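Long-range contacts in group II chitinase (Ostrinia furnacalis, PDB 6JAX), which probably cleaves chitin internally as a family 18 glycoside hydrolase, of which this chain is one TIM-barrel catalytic domain, here with glucosamine sugars bound: residues P130-V135 against I177-D182; Y13-W18 against I39-A44; D199-W204 against T223-N228. All coordinates share one frame; numbering follows the deposited sequence.

Interaction 1 (P130-V135 against I177-D182); sequences PKCWQV and IDAGYD. With GCS (2-amino-2-deoxy-beta-D-glucopyranose), chain C; GCS (2-amino-2-deoxy-beta-D-glucopyranose), chain B.
Pro-130 and Lys-131 lie against the chain opposite, meeting Ala-179 and Gly-180 at the end of helix 174-180 and Tyr-181 just after it, and no conventional hydrogen bond crosses between the segments. The apolar touches come first. Cys-132 SG sits 3.7 Å from Ala-179 CB, and the same methyl is met by Lys-131 CD at 4.0 Å. The Pro-130 ring approaches the Tyr-181 ring obliquely; the tyrosine CG stands anti to its own carbonyl carbon (chi1 -61°), which brings Tyr-181 CE1 to 4.0 Å from Pro-130 CD.

The backbone adds weaker polar touches. Pro-130 O faces Gly-180 CA at 3.4 Å in a CA-H...O contact, bent to 121° at the hydrogen, and the same oxygen accepts the backbone N-H of Cys-132 at 2.7 Å. Pro-130 CB rests 3.5 Å from Gly-180 O.

Polar and covalent ties run outward. The lysine chain bends at chi2 (-76°) and carries NZ away to Cys-137 O, while Cys-132 SG is joined to Cys-137 SG in a disulfide. Tyr-181 OH is bonded to Ser-171 N. At the far end of 130-135, Val-135 CG2 meets C3 of the chain B glucosamine at 3.7 Å. Contact between the segments thus rests on van der Waals packing and one bent CA-H...O contact, while the disulfide and outside hydrogen bonds fix the loop whose end borders the sugar chain.

Interaction 2 (Y13-W18 against I39-A44); sequences YTNWSW and IVYGFA. With GCS (2-amino-2-deoxy-beta-D-glucopyranose), chain D.
Three backbone hydrogen bonds knit Tyr-13 to Asn-15 against Val-40 to Gly-42, in parallel register. Tyr-13 N gives to Val-40 O at 2.8 Å, Gly-42 N to Tyr-13 O at 2.8 Å, and Asn-15 N to Gly-42 O at 3.0 Å, this last nearly along the C=O axis. Gly-42 O also receives the CA-H of Thr-14.

The tight part is on the tyrosine face of the strands. Both tyrosines hold CG anti to the backbone N (chi1 168° for Tyr-13, -170° for Tyr-41), which sets the two side chains side by side, pointing the same way, and Tyr-13 CE2 lies over one face of the Tyr-41 ring, 3.6 Å from Tyr-41 CE2, with the planes 44° apart. Asn-15 CB touches Tyr-41 OH at 3.5 Å; that hydroxyl and Asn-15 ND2 both bond to Asp-60 OD1.

Between the segments the Asn-15, Trp-16 and Phe-43 end is looser. A water takes the N-H of Phe-43 and donates to Asn-15 OD1. The six-membered ring of Trp-16 and the Phe-43 ring meet only rim to rim, Trp-16 CH2 to Phe-43 CE2 at 3.7 Å. The chain D glucosamine, by contrast, sits closely on the indole: one face lies on Thr-14 CB, and the opposite face carries the sugar, whose C5 is 3.4 Å from Trp-16 CD2. Neighbouring parallel strands 8-14 and 38-46, a cis peptide before Phe-43 and a tryptophan platform for a sugar suit the substrate cleft of a family 18 TIM barrel.

Interaction 3 (D199-W204 against T223-N228); sequences DYHGQW and TYFNAN. With NAG (2-acetamido-2-deoxy-beta-D-glucopyranose), chain E; GCS (2-amino-2-deoxy-beta-D-glucopyranose), chain B; GCS (2-amino-2-deoxy-beta-D-glucopyranose), chain C.
With CG anti to the carbonyl carbon in both (chi1 -75° for Tyr-200, -61° for His-201), Tyr-200 lays its ring against the Phe-225 to Ala-227 backbone while His-201 swings its imidazole toward the phenyl of Phe-225.

The phenol ring takes backbone on one face: Phe-225 O and Asn-226 CA lie over it, and Tyr-200 CD1 comes 3.5 Å from Phe-225 C. Tyr-200 OH lies 3.3 Å from Ala-227 CA and hydrogen-bonds to Thr-230 OG1 in the first turn of helix 227-236, so the ring is held at its far end as well as across its face. Asn-226 caps that helix, its OD1 accepting from Tyr-229 N.

Phe-225 is met at its edge, in plane, by Tyr-200 O, which lies 3.3 Å from Phe-225 CD2. His-201 stands obliquely to it, His-201 CE1 4.0 Å from Phe-225 CD2. A water completes the join: it lies in the imidazole plane 2.7 Å from His-201 NE2 and donates to Phe-225 O, while ND1 is held by Asp-205.

Toward the ligand, Phe-225 CE2 touches O6 of the chain C glucosamine at 3.3 Å. Trp-204, backed by Gly-202 CA, turns its other face to the chain B sugar, with Trp-204 CG 3.7 Å from C6. Asn-228 on the helix carries the N-linked glycan through ND2. Aromatic side chains lining a bound sugar chain in this way are characteristic of a chitinase substrate cleft.

Overall arrangement
All three contacts belong to the family 18 domain and reach the bound glucosamines. Interaction 2 is the most central, about 11 Å from the chain centre, fully buried and joined by strand-to-strand hydrogen bonds. Interactions 1 and 3, about 17 and 14 Å out, hold loops to helix ends without a clear direct hydrogen bond: apolar fit, with a disulfide bracing the loop itself, in the largely buried interaction 1, aromatic rings and a bridging water in the partly buried interaction 3. These two share the sugars of chains B and C, with nearest atoms about 8 Å apart, whereas interaction 2 meets the chain D sugar across the centre of the chain from interaction 3, their centres about 24 Å apart.

Interaction 1 (P130-V135 against I177-D182)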
loop_
_atom_site.group_PDB
_atom_site.type_symbol
_atom_site.label_atom_id
_atom_site.label_comp_id
_atom_site.label_asym_id
_atom_site.label_seq_id
_atom_site.Cartn_x
_atom_site.Cartn_y
_atom_site.Cartn_z
ATOM N N PRO A 130 -5.579 0.110 14.178
ATOM C CA PRO A 130 -5.787 -0.014 15.628
ATOM C C PRO A 130 -6.057 1.362 16.220
ATOM O O PRO A 130 -5.390 2.339 15.872
ATOM C CB PRO A 130 -4.462 -0.594 16.140
ATOM C CG PRO A 130 -3.805 -1.198 14.950
ATOM C CD PRO A 130 -4.243 -0.365 13.767
ATOM N N LYS A 131 -7.061 1.428 17.098
ATOM C CA LYS A 131 -7.466 2.647 17.801
ATOM C C LYS A 131 -8.172 3.607 16.849
ATOM O O LYS A 131 -9.343 3.937 17.049
ATOM C CB LYS A 131 -6.269 3.331 18.473
ATOM C CG LYS A 131 -6.574 3.991 19.819
ATOM C CD LYS A 131 -7.320 5.301 19.655
ATOM C CE LYS A 131 -7.623 5.920 21.035
ATOM N NZ LYS A 131 -8.426 7.146 20.868
ATOM N N CYS A 132 -7.489 4.053 15.796
ATOM C CA CYS A 132 -8.086 5.005 14.861
ATOM C C CYS A 132 -8.749 4.236 13.722
ATOM O O CYS A 132 -8.236 4.153 12.605
ATOM C CB CYS A 132 -7.022 5.969 14.349
ATOM S SG CYS A 132 -6.097 6.747 15.711
ATOM N N TRP A 133 -9.915 3.662 14.021
ATOM C CA TRP A 133 -10.639 2.883 13.022
ATOM C C TRP A 133 -10.934 3.759 11.818
ATOM O O TRP A 133 -11.594 4.797 11.944
ATOM C CB TRP A 133 -11.948 2.340 13.574
ATOM C CG TRP A 133 -11.835 1.576 14.846
ATOM C CD1 TRP A 133 -10.702 1.071 15.423
ATOM C CD2 TRP A 133 -12.914 1.245 15.717
ATOM N NE1 TRP A 133 -11.025 0.435 16.604
ATOM C CE2 TRP A 133 -12.379 0.532 16.801
ATOM C CE3 TRP A 133 -14.297 1.473 15.670
ATOM C CZ2 TRP A 133 -13.169 0.047 17.838
ATOM C CZ3 TRP A 133 -15.080 0.991 16.701
ATOM C CH2 TRP A 133 -14.516 0.285 17.770
ATOM N N GLN A 134 -10.467 3.329 10.648
ATOM C CA GLN A 134 -10.601 4.112 9.411
ATOM C C GLN A 134 -10.216 5.575 9.636
ATOM O O GLN A 134 -10.868 6.504 9.139
ATOM C CB GLN A 134 -12.010 3.968 8.819
ATOM C CG GLN A 134 -12.206 2.602 8.116
ATOM C CD GLN A 134 -13.489 2.501 7.325
ATOM O OE1 GLN A 134 -14.454 3.232 7.578
ATOM N NE2 GLN A 134 -13.523 1.572 6.374
ATOM N N VAL A 135 -9.119 5.773 10.378
ATOM C CA VAL A 135 -8.502 7.071 10.662
ATOM C C VAL A 135 -9.485 7.971 11.400
ATOM O O VAL A 135 -9.566 9.177 11.139
ATOM C CB VAL A 135 -7.977 7.770 9.389
ATOM C CG1 VAL A 135 -6.942 8.842 9.765
ATOM C CG2 VAL A 135 -7.357 6.753 8.408
ATOM N N ILE A 177 -0.076 6.571 14.158
ATOM C CA ILE A 177 1.082 5.820 14.636
ATOM C C ILE A 177 1.151 5.879 16.157
ATOM O O ILE A 177 1.358 4.866 16.836
ATOM C CB ILE A 177 2.373 6.375 14.010
ATOM C CG1 ILE A 177 2.400 6.154 12.487
ATOM C CG2 ILE A 177 3.603 5.765 14.679
ATOM C CD1 ILE A 177 3.473 7.031 11.798
ATOM N N ASP A 178 0.997 7.083 16.703
ATOM C CA ASP A 178 1.076 7.276 18.151
ATOM C C ASP A 178 -0.011 6.502 18.889
ATOM O O ASP A 178 0.240 5.927 19.955
ATOM C CB ASP A 178 0.950 8.762 18.474
ATOM C CG ASP A 178 2.214 9.553 18.166
ATOM O OD1 ASP A 178 3.279 8.944 17.907
ATOM O OD2 ASP A 178 2.131 10.802 18.204
ATOM N N ALA A 179 -1.233 6.494 18.352
ATOM C CA ALA A 179 -2.360 5.891 19.060
ATOM C C ALA A 179 -2.419 4.382 18.905
ATOM O O ALA A 179 -2.870 3.690 19.824
ATOM C CB ALA A 179 -3.679 6.481 18.559
ATOM N N GLY A 180 -1.997 3.857 17.753
ATOM C CA GLY A 180 -2.322 2.486 17.413
ATOM C C GLY A 180 -1.196 1.486 17.544
ATOM O O GLY A 180 -1.466 0.291 17.652
ATOM N N TYR A 181 0.058 1.927 17.550
ATOM C CA TYR A 181 1.163 0.998 17.362
ATOM C C TYR A 181 2.108 1.016 18.547
ATOM O O TYR A 181 2.671 2.061 18.870
ATOM C CB TYR A 181 1.950 1.322 16.096
ATOM C CG TYR A 181 1.144 1.227 14.823
ATOM C CD1 TYR A 181 0.445 0.070 14.485
ATOM C CD2 TYR A 181 1.110 2.299 13.939
ATOM C CE1 TYR A 181 -0.279 0.005 13.298
ATOM C CE2 TYR A 181 0.392 2.237 12.768
ATOM C CZ TYR A 181 -0.299 1.094 12.454
ATOM O OH TYR A 181 -1.010 1.040 11.273
ATOM N N ASP A 182 2.338 -0.156 19.123
ATOM C CA ASP A 182 3.459 -0.364 20.035
ATOM C C ASP A 182 4.662 -0.630 19.147
ATOM O O ASP A 182 4.949 -1.765 18.779
ATOM C CB ASP A 182 3.173 -1.521 20.984
ATOM C CG ASP A 182 4.204 -1.632 22.101
ATOM O OD1 ASP A 182 5.387 -1.322 21.853
ATOM O OD2 ASP A 182 3.833 -2.040 23.224
HETATM C C1 GCS C . -8.844 11.117 6.924
HETATM C C2 GCS C . -9.557 11.399 8.241
HETATM C C3 GCS C . -9.393 12.824 8.650
HETATM C C4 GCS C . -7.959 13.274 8.655
HETATM C C5 GCS C . -7.248 12.903 7.356
HETATM C C6 GCS C . -5.776 13.131 7.472
HETATM N N2 GCS C . -11.019 11.070 8.128
HETATM O O3 GCS C . -9.940 12.988 9.988
HETATM O O4 GCS C . -7.917 14.700 8.750
HETATM O O5 GCS C . -7.413 11.485 7.047
HETATM O O6 GCS C . -5.177 12.583 6.327
HETATM C C1 GCS B . -8.522 7.193 3.365
HETATM C C2 GCS B . -7.249 7.886 3.821
HETATM C C3 GCS B . -7.464 8.534 5.150
HETATM C C4 GCS B . -8.638 9.473 5.196
HETATM C C5 GCS B . -9.885 8.800 4.624
HETATM C C6 GCS B . -10.998 9.792 4.453
HETATM N N2 GCS B . -6.180 6.850 3.974
HETATM O O3 GCS B . -6.257 9.245 5.551
HETATM O O4 GCS B . -8.986 9.740 6.555
HETATM O O5 GCS B . -9.647 8.167 3.322
HETATM O O6 GCS B . -12.055 9.134 3.799
#

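Interaction 2 (Y13-W18 against I39-A44)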
loop_
_atom_site.group_PDB
_atom_site.type_symbol
_atom_site.label_atom_id
_atom_site.label_comp_id
_atom_site.label_asym_id
_atom_site.label_seq_id
_atom_site.Cartn_x
_atom_site.Cartn_y
_atom_site.Cartn_z
ATOM N N TYR A 13 -0.767 -7.561 -4.604
ATOM C CA TYR A 13 -1.680 -8.109 -5.598
ATOM C C TYR A 13 -3.101 -7.889 -5.076
ATOM O O TYR A 13 -3.335 -7.967 -3.873
ATOM C CB TYR A 13 -1.391 -9.610 -5.804
ATOM C CG TYR A 13 -2.474 -10.300 -6.592
ATOM C CD1 TYR A 13 -2.436 -10.309 -7.977
ATOM C CD2 TYR A 13 -3.556 -10.904 -5.947
ATOM C CE1 TYR A 13 -3.463 -10.919 -8.718
ATOM C CE2 TYR A 13 -4.578 -11.493 -6.673
ATOM C CZ TYR A 13 -4.533 -11.491 -8.043
ATOM O OH TYR A 13 -5.565 -12.089 -8.740
ATOM N N THR A 14 -4.056 -7.594 -5.972
ATOM C CA THR A 14 -5.448 -7.435 -5.537
ATOM C C THR A 14 -6.358 -8.375 -6.326
ATOM O O THR A 14 -6.318 -8.394 -7.562
ATOM C CB THR A 14 -5.933 -5.973 -5.660
ATOM O OG1 THR A 14 -5.995 -5.561 -7.041
ATOM C CG2 THR A 14 -4.986 -5.042 -4.921
ATOM N N ASN A 15 -7.153 -9.188 -5.615
ATOM C CA ASN A 15 -8.008 -10.122 -6.346
ATOM C C ASN A 15 -9.109 -9.400 -7.121
ATOM O O ASN A 15 -9.538 -9.898 -8.174
ATOM C CB ASN A 15 -8.584 -11.215 -5.417
ATOM C CG ASN A 15 -9.487 -10.682 -4.309
ATOM O OD1 ASN A 15 -9.689 -9.476 -4.165
ATOM N ND2 ASN A 15 -10.021 -11.607 -3.492
ATOM N N TRP A 16 -9.540 -8.213 -6.675
ATOM C CA TRP A 16 -10.669 -7.586 -7.354
ATOM C C TRP A 16 -10.280 -6.925 -8.674
ATOM O O TRP A 16 -11.174 -6.520 -9.426
ATOM C CB TRP A 16 -11.375 -6.570 -6.427
ATOM C CG TRP A 16 -10.585 -5.367 -6.044
ATOM C CD1 TRP A 16 -10.559 -4.147 -6.688
ATOM C CD2 TRP A 16 -9.724 -5.233 -4.903
ATOM N NE1 TRP A 16 -9.722 -3.280 -6.022
ATOM C CE2 TRP A 16 -9.190 -3.924 -4.930
ATOM C CE3 TRP A 16 -9.331 -6.106 -3.878
ATOM C CZ2 TRP A 16 -8.294 -3.458 -3.957
ATOM C CZ3 TRP A 16 -8.446 -5.637 -2.908
ATOM C CH2 TRP A 16 -7.940 -4.324 -2.955
ATOM N N SER A 17 -8.987 -6.822 -8.986
ATOM C CA SER A 17 -8.561 -6.281 -10.272
ATOM C C SER A 17 -8.943 -7.192 -11.435
ATOM O O SER A 17 -8.851 -6.776 -12.593
ATOM C CB SER A 17 -7.044 -6.025 -10.252
ATOM O OG SER A 17 -6.300 -7.203 -9.994
ATOM N N TRP A 18 -9.386 -8.415 -11.139
ATOM C CA TRP A 18 -9.912 -9.316 -12.160
ATOM C C TRP A 18 -11.171 -8.751 -12.802
ATOM O O TRP A 18 -11.412 -8.955 -14.001
ATOM C CB TRP A 18 -10.224 -10.661 -11.504
ATOM C CG TRP A 18 -10.445 -11.804 -12.419
ATOM C CD1 TRP A 18 -9.846 -12.030 -13.622
ATOM C CD2 TRP A 18 -11.294 -12.921 -12.172
ATOM N NE1 TRP A 18 -10.287 -13.221 -14.151
ATOM C CE2 TRP A 18 -11.176 -13.789 -13.277
ATOM C CE3 TRP A 18 -12.140 -13.282 -11.116
ATOM C CZ2 TRP A 18 -11.883 -14.988 -13.364
ATOM C CZ3 TRP A 18 -12.839 -14.476 -11.204
ATOM C CH2 TRP A 18 -12.710 -15.311 -12.322
ATOM N N ILE A 39 5.293 -10.995 -2.815
ATOM C CA ILE A 39 3.959 -10.679 -3.300
ATOM C C ILE A 39 3.010 -10.862 -2.131
ATOM O O ILE A 39 3.090 -11.872 -1.420
ATOM C CB ILE A 39 3.546 -11.571 -4.487
ATOM C CG1 ILE A 39 4.431 -11.307 -5.697
ATOM C CG2 ILE A 39 2.095 -11.323 -4.863
ATOM C CD1 ILE A 39 4.292 -12.415 -6.750
ATOM N N VAL A 40 2.120 -9.896 -1.927
ATOM C CA VAL A 40 1.157 -9.946 -0.831
ATOM C C VAL A 40 -0.240 -9.924 -1.433
ATOM O O VAL A 40 -0.585 -8.992 -2.168
ATOM C CB VAL A 40 1.331 -8.779 0.150
ATOM C CG1 VAL A 40 0.313 -8.917 1.291
ATOM C CG2 VAL A 40 2.773 -8.738 0.704
ATOM N N TYR A 41 -1.042 -10.930 -1.095
ATOM C CA TYR A 41 -2.354 -11.148 -1.705
ATOM C C TYR A 41 -3.406 -10.362 -0.930
ATOM O O TYR A 41 -3.724 -10.707 0.207
ATOM C CB TYR A 41 -2.677 -12.639 -1.690
ATOM C CG TYR A 41 -3.882 -13.062 -2.497
ATOM C CD1 TYR A 41 -5.175 -12.735 -2.093
ATOM C CD2 TYR A 41 -3.720 -13.825 -3.647
ATOM C CE1 TYR A 41 -6.274 -13.144 -2.819
ATOM C CE2 TYR A 41 -4.809 -14.255 -4.378
ATOM C CZ TYR A 41 -6.086 -13.911 -3.970
ATOM O OH TYR A 41 -7.183 -14.321 -4.705
ATOM N N GLY A 42 -3.993 -9.342 -1.555
ATOM C CA GLY A 42 -5.060 -8.577 -0.925
ATOM C C GLY A 42 -6.399 -9.003 -1.499
ATOM O O GLY A 42 -6.588 -8.974 -2.713
ATOM N N PHE A 43 -7.320 -9.432 -0.631
ATOM C CA PHE A 43 -7.227 -9.580 0.822
ATOM C C PHE A 43 -7.995 -10.827 1.226
ATOM O O PHE A 43 -8.929 -11.233 0.526
ATOM C CB PHE A 43 -7.892 -8.416 1.552
ATOM C CG PHE A 43 -7.189 -7.124 1.421
ATOM C CD1 PHE A 43 -6.018 -6.901 2.115
ATOM C CD2 PHE A 43 -7.738 -6.096 0.665
ATOM C CE1 PHE A 43 -5.365 -5.695 2.014
ATOM C CE2 PHE A 43 -7.087 -4.879 0.570
ATOM C CZ PHE A 43 -5.892 -4.690 1.245
ATOM N N ALA A 44 -7.653 -11.397 2.374
ATOM C CA ALA A 44 -8.610 -12.165 3.158
ATOM C C ALA A 44 -9.251 -11.235 4.185
ATOM O O ALA A 44 -8.755 -10.143 4.460
ATOM C CB ALA A 44 -7.917 -13.337 3.851
HETATM C C1 GCS D . -14.229 -5.134 -4.371
HETATM C C2 GCS D . -14.607 -3.656 -4.405
HETATM C C3 GCS D . -13.396 -2.805 -4.338
HETATM C C4 GCS D . -12.740 -2.950 -3.005
HETATM C C5 GCS D . -12.360 -4.429 -2.847
HETATM C C6 GCS D . -11.757 -4.663 -1.491
HETATM N N2 GCS D . -15.379 -3.251 -5.618
HETATM O O3 GCS D . -13.759 -1.415 -4.576
HETATM O O4 GCS D . -11.577 -2.093 -2.971
HETATM O O5 GCS D . -13.494 -5.366 -3.052
HETATM O O6 GCS D . -12.737 -4.448 -0.512
HETATM O O HOH W 1 -10.044 -8.604 -1.450
#

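Interaction 3 (D199-W204 against T223-N228)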
loop_
_atom_site.group_PDB
_atom_site.type_symbol
_atom_site.label_atom_id
_atom_site.label_comp_id
_atom_site.label_asym_id
_atom_site.label_seq_id
_atom_site.Cartn_x
_atom_site.Cartn_y
_atom_site.Cartn_z
ATOM N N ASP A 199 -1.526 8.363 0.072
ATOM C CA ASP A 199 -2.836 8.844 0.532
ATOM C C ASP A 199 -2.695 9.905 1.623
ATOM O O ASP A 199 -3.546 10.014 2.515
ATOM C CB ASP A 199 -3.734 7.702 1.022
ATOM C CG ASP A 199 -4.131 6.750 -0.086
ATOM O OD1 ASP A 199 -3.992 7.097 -1.284
ATOM O OD2 ASP A 199 -4.582 5.645 0.253
ATOM N N TYR A 200 -1.624 10.700 1.553
ATOM C CA TYR A 200 -1.490 11.857 2.439
ATOM C C TYR A 200 -2.558 12.895 2.154
ATOM O O TYR A 200 -2.939 13.669 3.048
ATOM C CB TYR A 200 -0.119 12.494 2.264
ATOM C CG TYR A 200 1.032 11.733 2.899
ATOM C CD1 TYR A 200 1.305 11.848 4.261
ATOM C CD2 TYR A 200 1.858 10.928 2.135
ATOM C CE1 TYR A 200 2.369 11.167 4.838
ATOM C CE2 TYR A 200 2.927 10.244 2.705
ATOM C CZ TYR A 200 3.182 10.371 4.056
ATOM O OH TYR A 200 4.263 9.683 4.607
ATOM N N HIS A 201 -3.033 12.943 0.913
ATOM C CA HIS A 201 -4.029 13.911 0.478
ATOM C C HIS A 201 -4.971 13.259 -0.511
ATOM O O HIS A 201 -4.601 12.313 -1.211
ATOM C CB HIS A 201 -3.386 15.143 -0.167
ATOM C CG HIS A 201 -2.494 15.880 0.776
ATOM N ND1 HIS A 201 -2.985 16.571 1.866
ATOM C CD2 HIS A 201 -1.146 15.974 0.842
ATOM C CE1 HIS A 201 -1.971 17.082 2.546
ATOM N NE2 HIS A 201 -0.846 16.736 1.947
ATOM N N GLY A 202 -6.185 13.796 -0.561
ATOM C CA GLY A 202 -7.222 13.273 -1.431
ATOM C C GLY A 202 -8.445 14.135 -1.256
ATOM O O GLY A 202 -8.424 15.125 -0.520
ATOM N N GLN A 203 -9.519 13.728 -1.943
ATOM C CA GLN A 203 -10.742 14.529 -2.008
ATOM C C GLN A 203 -11.256 14.926 -0.627
ATOM O O GLN A 203 -11.901 15.977 -0.482
ATOM C CB GLN A 203 -11.824 13.751 -2.768
ATOM C CG GLN A 203 -12.228 12.437 -2.099
ATOM C CD GLN A 203 -13.227 11.621 -2.916
ATOM O OE1 GLN A 203 -14.332 12.080 -3.209
ATOM N NE2 GLN A 203 -12.838 10.400 -3.281
ATOM N N TRP A 204 -10.970 14.121 0.397
ATOM C CA TRP A 204 -11.489 14.391 1.737
ATOM C C TRP A 204 -10.922 15.677 2.328
ATOM O O TRP A 204 -11.495 16.213 3.291
ATOM C CB TRP A 204 -11.182 13.201 2.663
ATOM C CG TRP A 204 -9.717 12.818 2.677
ATOM C CD1 TRP A 204 -8.736 13.335 3.481
ATOM C CD2 TRP A 204 -9.074 11.852 1.833
ATOM N NE1 TRP A 204 -7.521 12.751 3.179
ATOM C CE2 TRP A 204 -7.708 11.839 2.173
ATOM C CE3 TRP A 204 -9.525 11.004 0.814
ATOM C CZ2 TRP A 204 -6.789 11.010 1.538
ATOM C CZ3 TRP A 204 -8.601 10.171 0.187
ATOM C CH2 TRP A 204 -7.256 10.186 0.552
ATOM N N THR A 223 4.025 19.833 9.138
ATOM C CA THR A 223 5.338 19.335 8.755
ATOM C C THR A 223 5.398 17.821 8.667
ATOM O O THR A 223 6.458 17.289 8.338
ATOM C CB THR A 223 6.428 19.789 9.736
ATOM O OG1 THR A 223 6.100 19.346 11.061
ATOM C CG2 THR A 223 6.588 21.303 9.698
ATOM N N TYR A 224 4.273 17.145 8.945
ATOM C CA TYR A 224 4.193 15.702 9.142
ATOM C C TYR A 224 3.740 14.929 7.915
ATOM O O TYR A 224 3.962 13.715 7.854
ATOM C CB TYR A 224 3.198 15.363 10.261
ATOM C CG TYR A 224 3.398 16.078 11.573
ATOM C CD1 TYR A 224 4.668 16.297 12.085
ATOM C CD2 TYR A 224 2.307 16.510 12.318
ATOM C CE1 TYR A 224 4.850 16.937 13.298
ATOM C CE2 TYR A 224 2.479 17.153 13.532
ATOM C CZ TYR A 224 3.755 17.363 14.016
ATOM O OH TYR A 224 3.941 18.001 15.222
ATOM N N PHE A 225 3.072 15.580 6.967
ATOM C CA PHE A 225 2.397 14.871 5.881
ATOM C C PHE A 225 3.324 14.703 4.681
ATOM O O PHE A 225 3.075 15.208 3.593
ATOM C CB PHE A 225 1.110 15.595 5.492
ATOM C CG PHE A 225 -0.085 15.176 6.284
ATOM C CD1 PHE A 225 -0.081 15.276 7.657
ATOM C CD2 PHE A 225 -1.214 14.674 5.658
ATOM C CE1 PHE A 225 -1.187 14.902 8.410
ATOM C CE2 PHE A 225 -2.318 14.293 6.400
ATOM C CZ PHE A 225 -2.301 14.410 7.783
ATOM N N ASN A 226 4.427 13.980 4.894
ATOM C CA ASN A 226 5.332 13.658 3.796
ATOM C C ASN A 226 6.131 12.415 4.167
ATOM O O ASN A 226 6.307 12.115 5.347
ATOM C CB ASN A 226 6.268 14.837 3.469
ATOM C CG ASN A 226 7.107 15.272 4.668
ATOM O OD1 ASN A 226 8.160 14.701 4.940
ATOM N ND2 ASN A 226 6.642 16.301 5.381
ATOM N N ALA A 227 6.595 11.685 3.146
ATOM C CA ALA A 227 7.240 10.396 3.389
ATOM C C ALA A 227 8.502 10.543 4.229
ATOM O O ALA A 227 8.805 9.683 5.063
ATOM C CB ALA A 227 7.576 9.706 2.069
ATOM N N ASN A 228 9.228 11.628 4.023
ATOM C CA ASN A 228 10.495 11.838 4.764
ATOM C C ASN A 228 10.229 11.875 6.273
ATOM O O ASN A 228 10.908 11.213 7.011
ATOM C CB ASN A 228 11.212 13.103 4.310
ATOM C CG ASN A 228 12.466 13.342 5.120
ATOM O OD1 ASN A 228 13.202 12.430 5.369
ATOM N ND2 ASN A 228 12.674 14.563 5.548
HETATM C C1 NAG E . 13.810 14.762 6.475
HETATM C C2 NAG E . 14.139 16.220 6.388
HETATM C C3 NAG E . 15.169 16.549 7.454
HETATM C C4 NAG E . 14.656 16.156 8.816
HETATM C C5 NAG E . 14.071 14.754 8.818
HETATM C C6 NAG E . 13.437 14.435 10.176
HETATM C C7 NAG E . 14.233 17.300 4.220
HETATM C C8 NAG E . 15.020 17.256 2.977
HETATM N N2 NAG E . 14.681 16.439 5.099
HETATM O O3 NAG E . 15.346 17.935 7.465
HETATM O O4 NAG E . 15.757 16.198 9.659
HETATM O O5 NAG E . 13.191 14.590 7.696
HETATM O O6 NAG E . 12.071 14.816 10.387
HETATM O O7 NAG E . 13.299 18.024 4.353
HETATM C C1 GCS B . -8.522 7.193 3.365
HETATM C C2 GCS B . -7.249 7.886 3.821
HETATM C C3 GCS B . -7.464 8.534 5.150
HETATM C C4 GCS B . -8.638 9.473 5.196
HETATM C C5 GCS B . -9.885 8.800 4.624
HETATM C C6 GCS B . -10.998 9.792 4.453
HETATM N N2 GCS B . -6.180 6.850 3.974
HETATM O O3 GCS B . -6.257 9.245 5.551
HETATM O O4 GCS B . -8.986 9.740 6.555
HETATM O O5 GCS B . -9.647 8.167 3.322
HETATM O O6 GCS B . -12.055 9.134 3.799
HETATM C C1 GCS C . -8.844 11.117 6.924
HETATM C C2 GCS C . -9.557 11.399 8.241
HETATM C C3 GCS C . -9.393 12.824 8.650
HETATM C C4 GCS C . -7.959 13.274 8.655
HETATM C C5 GCS C . -7.248 12.903 7.356
HETATM C C6 GCS C . -5.776 13.131 7.472
HETATM N N2 GCS C . -11.019 11.070 8.128
HETATM O O3 GCS C . -9.940 12.988 9.988
HETATM O O4 GCS C . -7.917 14.700 8.750
HETATM O O5 GCS C . -7.413 11.485 7.047
HETATM O O6 GCS C . -5.177 12.583 6.327
HETATM O O HOH W 2 1.676 17.327 2.681
#